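Local coordinates for cellulosomal scaffoldin adaptor protein B (Acetivibrio cellulolyticus, PDB 4U3S) that serves, through this third type II cohesin domain of a scaffoldin, as a cellulosome adaptor that probably docks dockerin-bearing partners, at residues A[81-84]-A[85-88]; A[70-73]-A[74-78]. All coordinates share one frame; numbering follows the deposited sequence.

Both contacts are tight local turns in the cohesin domain, one at each end of strand 76-80. Contact 2 (70-73 with 74-78) leads the chain into that strand; contact 1 (81-84 with 85-88) returns it to the antiparallel neighbour, strand 88-95. Their centres lie 26 Å apart. Contact 2 is a surface contact, yet its tyrosine is buried; contact 1 is partly buried, with an exposed lysine-glutamate pair outside. Each folds round a short 3-10 turn followed by a glycine with positive phi. The chemistry differs: contact 1 relies on a shared carbonyl and a water-bridged charge pair, contact 2 on an amide stacked over an aromatic ring.

Contact 1 (A[81-84]-A[85-88]); sequences VHKI and SEGI
The carbonyl oxygen of Lys-83 is gripped by two backbone donors from across the turn, Glu-86 N at 2.9 Å and Ile-88 N at 3.2 Å. They come from opposite faces of the carbonyl, each standing well out of its plane (about 50°) and so off the lone pairs. A return bond from Lys-83 N to Ile-88 O, 2.8 Å long with an N-H...O angle of 159°, makes Lys-83 and Ile-88 an antiparallel hydrogen-bonded pair. Gly-87 and Ile-88 together face Lys-83, which defines a G1 beta bulge; the positive phi of Gly-87 fits that position. Within the loop, Gly-87 N also bonds to Ile-84 O, continuing the 3-10 turn. On the outer side, Lys-83 and Glu-86 run side by side, pointing the same way. Each has CG anti to its carbonyl carbon (chi1 about -60° in both) and an extended chain beyond, which brings the carboxylate alongside the lysine methylenes, with Glu-86 OE2 3.6 Å from Lys-83 CD. The charged ends do not form a salt bridge: Lys-83 NZ stands 4.6 Å from Glu-86 OE2. One water instead accepts from Lys-83 NZ at 2.8 Å and donates to Glu-86 OE1. Beside the bulge, His-82 CB touches Ile-88 O at 3.3 Å, while the imidazole binds Ser-61 O through NE2 and Asn-90 N through ND1. Within the turn itself the direct hydrogen bonds are all main-chain, with His-82 tying it to its surroundings, and the solvated lysine-glutamate pair probably adds a modest, water-mediated attraction.

Contact 2 (A[70-73]-A[74-78]); sequences VNED and YGPIV
An Asx turn merging into a 3-10 turn brings the chain into strand 76-80 of the cohesin domain, and Asn-71 and Tyr-74 meet across it. The evidence for the Asx turn is the bond from Asp-73 N to Asn-71 OD1, 3.2 Å long; the donor lies in the carbonyl plane, although the N-H...O angle is only 135°. Two backbone bonds close the turn: Tyr-74 N to Asn-71 O at 3.1 Å, and Gly-75 N to Glu-72 O at 3.0 Å. Gly-75 then takes a positive phi as the chain leaves the turn for Pro-76.

The same asparagine side chain also covers the tyrosine. With CG anti to the backbone N (Asn-71 chi1 -166°), its amide lies over one face of the Tyr-74 ring, Asn-71 CG being offset toward the rim and 3.6 Å from Tyr-74 CE2. Amide and ring planes are 25° apart, a stacked geometry in which ND2 comes nearest to CE2. Thus OD1 anchors the turn while the rest of the amide packs on the aromatic face. Tyr-74 is buried: its ring also meets Tyr-101 and, edge-to-face, Tyr-95, and the side chain touches Val-100 and Ser-104 of helix 98-104, so the turn is tied to that helix as well as to the sheet.

Next to the asparagine in sequence, Glu-72 bends at chi2 and crosses Pro-76 at about a right angle, bringing Glu-72 OE1 to 3.8 Å from Pro-76 CG. At the hydroxyl end of the ring, a single water accepts from Asn-71 ND2 at 3.0 Å and hydrogen-bonds Tyr-74 OH at 2.7 Å.

Contact 1 (A[81-84]-A[85-88])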
loop_
_atom_site.group_PDB
_atom_site.type_symbol
_atom_site.label_atom_id
_atom_site.label_comp_id
_atom_site.label_asym_id
_atom_site.label_seq_id
_atom_site.Cartn_x
_atom_site.Cartn_y
_atom_site.Cartn_z
ATOM N N VAL A 81 5.873 -2.101 -5.859
ATOM C CA VAL A 81 6.023 -0.660 -5.722
ATOM C C VAL A 81 7.392 -0.397 -5.163
ATOM O O VAL A 81 7.589 -0.431 -3.931
ATOM C CB VAL A 81 4.955 -0.051 -4.794
ATOM C CG1 VAL A 81 5.094 1.457 -4.697
ATOM C CG2 VAL A 81 3.571 -0.425 -5.232
ATOM N N HIS A 82 8.350 -0.141 -6.042
ATOM C CA HIS A 82 9.756 -0.125 -5.614
ATOM C C HIS A 82 10.359 1.272 -5.676
ATOM O O HIS A 82 9.753 2.205 -6.234
ATOM C CB HIS A 82 10.596 -1.049 -6.495
ATOM C CG HIS A 82 9.892 -2.323 -6.844
ATOM N ND1 HIS A 82 9.369 -3.159 -5.892
ATOM C CD2 HIS A 82 9.505 -2.829 -8.039
ATOM C CE1 HIS A 82 8.740 -4.163 -6.477
ATOM N NE2 HIS A 82 8.823 -3.986 -7.786
ATOM N N LYS A 83 11.564 1.391 -5.118
ATOM C CA LYS A 83 12.415 2.556 -5.323
ATOM C C LYS A 83 13.781 2.055 -5.740
ATOM O O LYS A 83 14.712 1.988 -4.922
ATOM C CB LYS A 83 12.495 3.396 -4.044
ATOM C CG LYS A 83 11.136 3.896 -3.618
ATOM C CD LYS A 83 11.216 4.836 -2.437
ATOM C CE LYS A 83 9.819 5.227 -2.010
ATOM N NZ LYS A 83 9.865 6.190 -0.885
ATOM N N ILE A 84 13.906 1.664 -7.008
ATOM C CA ILE A 84 15.131 0.991 -7.415
ATOM C C ILE A 84 16.407 1.846 -7.224
ATOM O O ILE A 84 17.469 1.306 -6.932
ATOM C CB ILE A 84 15.075 0.405 -8.834
ATOM C CG1 ILE A 84 14.806 1.497 -9.862
ATOM C CG2 ILE A 84 14.066 -0.742 -8.902
ATOM C CD1 ILE A 84 15.059 1.015 -11.286
ATOM N N SER A 85 16.286 3.170 -7.314
ATOM C CA SER A 85 17.443 4.066 -7.107
ATOM C C SER A 85 17.974 4.038 -5.656
ATOM O O SER A 85 19.130 4.391 -5.385
ATOM C CB SER A 85 17.085 5.500 -7.519
ATOM O OG SER A 85 16.150 6.108 -6.625
ATOM N N GLU A 86 17.111 3.629 -4.745
ATOM C CA GLU A 86 17.448 3.520 -3.328
ATOM C C GLU A 86 17.653 2.072 -2.934
ATOM O O GLU A 86 17.830 1.770 -1.741
ATOM C CB GLU A 86 16.312 4.094 -2.489
ATOM C CG GLU A 86 15.998 5.544 -2.783
ATOM C CD GLU A 86 14.825 6.056 -1.977
ATOM O OE1 GLU A 86 14.631 5.582 -0.837
ATOM O OE2 GLU A 86 14.093 6.928 -2.491
ATOM N N GLY A 87 17.579 1.163 -3.900
ATOM C CA GLY A 87 17.666 -0.262 -3.608
ATOM C C GLY A 87 16.586 -0.774 -2.682
ATOM O O GLY A 87 16.878 -1.514 -1.732
ATOM N N ILE A 88 15.339 -0.368 -2.925
ATOM C CA ILE A 88 14.207 -0.868 -2.134
ATOM C C ILE A 88 13.204 -1.530 -3.063
ATOM O O ILE A 88 12.781 -0.901 -4.042
ATOM C CB ILE A 88 13.487 0.233 -1.334
ATOM C CG1 ILE A 88 14.403 0.737 -0.228
ATOM C CG2 ILE A 88 12.206 -0.321 -0.683
ATOM C CD1 ILE A 88 14.080 2.119 0.271
HETATM O O HOH W 1 12.408 6.279 0.173
#

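Contact 2 (A[70-73]-A[74-78])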
loop_
_atom_site.group_PDB
_atom_site.type_symbol
_atom_site.label_atom_id
_atom_site.label_comp_id
_atom_site.label_asym_id
_atom_site.label_seq_id
_atom_site.Cartn_x
_atom_site.Cartn_y
_atom_site.Cartn_z
ATOM N N VAL A 70 -1.636 -18.955 -5.753
ATOM C CA VAL A 70 -1.885 -19.092 -7.195
ATOM C C VAL A 70 -3.223 -19.756 -7.525
ATOM O O VAL A 70 -3.531 -20.005 -8.693
ATOM C CB VAL A 70 -0.695 -19.770 -7.905
ATOM C CG1 VAL A 70 0.524 -18.847 -7.838
ATOM C CG2 VAL A 70 -0.413 -21.153 -7.341
ATOM N N ASN A 71 -4.042 -20.028 -6.510
ATOM C CA ASN A 71 -5.381 -20.580 -6.752
ATOM C C ASN A 71 -6.333 -19.501 -7.249
ATOM O O ASN A 71 -6.774 -18.607 -6.477
ATOM C CB ASN A 71 -5.908 -21.234 -5.482
ATOM C CG ASN A 71 -7.113 -22.104 -5.726
ATOM O OD1 ASN A 71 -7.994 -21.756 -6.511
ATOM N ND2 ASN A 71 -7.187 -23.226 -5.011
ATOM N N GLU A 72 -6.631 -19.539 -8.551
ATOM C CA GLU A 72 -7.362 -18.451 -9.184
ATOM C C GLU A 72 -8.796 -18.287 -8.640
ATOM O O GLU A 72 -9.359 -17.191 -8.700
ATOM C CB GLU A 72 -7.386 -18.646 -10.699
ATOM C CG GLU A 72 -5.994 -18.513 -11.342
ATOM C CD GLU A 72 -5.438 -17.101 -11.383
ATOM O OE1 GLU A 72 -6.179 -16.147 -11.107
ATOM O OE2 GLU A 72 -4.250 -16.945 -11.792
ATOM N N ASP A 73 -9.394 -19.359 -8.141
ATOM C CA ASP A 73 -10.762 -19.261 -7.541
ATOM C C ASP A 73 -10.837 -18.331 -6.330
ATOM O O ASP A 73 -11.934 -17.926 -5.952
ATOM C CB ASP A 73 -11.280 -20.647 -7.125
ATOM C CG ASP A 73 -11.790 -21.481 -8.302
ATOM O OD1 ASP A 73 -11.975 -20.949 -9.423
ATOM O OD2 ASP A 73 -12.040 -22.689 -8.076
ATOM N N TYR A 74 -9.703 -18.016 -5.706
ATOM C CA TYR A 74 -9.718 -17.088 -4.537
ATOM C C TYR A 74 -9.287 -15.662 -4.943
ATOM O O TYR A 74 -9.074 -14.768 -4.108
ATOM C CB TYR A 74 -8.833 -17.618 -3.409
ATOM C CG TYR A 74 -8.993 -19.086 -3.113
ATOM C CD1 TYR A 74 -10.228 -19.744 -3.257
ATOM C CD2 TYR A 74 -7.908 -19.838 -2.694
ATOM C CE1 TYR A 74 -10.344 -21.094 -2.995
ATOM C CE2 TYR A 74 -8.026 -21.185 -2.399
ATOM C CZ TYR A 74 -9.241 -21.816 -2.537
ATOM O OH TYR A 74 -9.360 -23.151 -2.282
ATOM N N GLY A 75 -9.110 -15.450 -6.233
ATOM C CA GLY A 75 -8.866 -14.083 -6.728
ATOM C C GLY A 75 -7.572 -13.414 -6.260
ATOM O O GLY A 75 -7.589 -12.319 -5.665
ATOM N N PRO A 76 -6.425 -14.043 -6.550
ATOM C CA PRO A 76 -5.145 -13.442 -6.192
ATOM C C PRO A 76 -4.878 -12.116 -6.901
ATOM O O PRO A 76 -5.263 -11.937 -8.062
ATOM C CB PRO A 76 -4.131 -14.473 -6.649
ATOM C CG PRO A 76 -4.793 -15.193 -7.741
ATOM C CD PRO A 76 -6.257 -15.226 -7.411
ATOM N N ILE A 77 -4.240 -11.207 -6.182
ATOM C CA ILE A 77 -3.815 -9.908 -6.673
ATOM C C ILE A 77 -2.388 -9.681 -6.234
ATOM O O ILE A 77 -1.913 -10.297 -5.267
ATOM C CB ILE A 77 -4.725 -8.768 -6.151
ATOM C CG1 ILE A 77 -4.796 -8.762 -4.618
ATOM C CG2 ILE A 77 -6.075 -8.922 -6.808
ATOM C CD1 ILE A 77 -5.442 -7.527 -4.022
ATOM N N VAL A 78 -1.700 -8.822 -6.972
ATOM C CA VAL A 78 -0.265 -8.671 -6.813
ATOM C C VAL A 78 0.145 -7.220 -7.020
ATOM O O VAL A 78 -0.380 -6.532 -7.911
ATOM C CB VAL A 78 0.497 -9.589 -7.763
ATOM C CG1 VAL A 78 0.203 -9.302 -9.234
ATOM C CG2 VAL A 78 2.002 -9.518 -7.481
HETATM O O HOH W 2 -9.659 -24.803 -4.394
#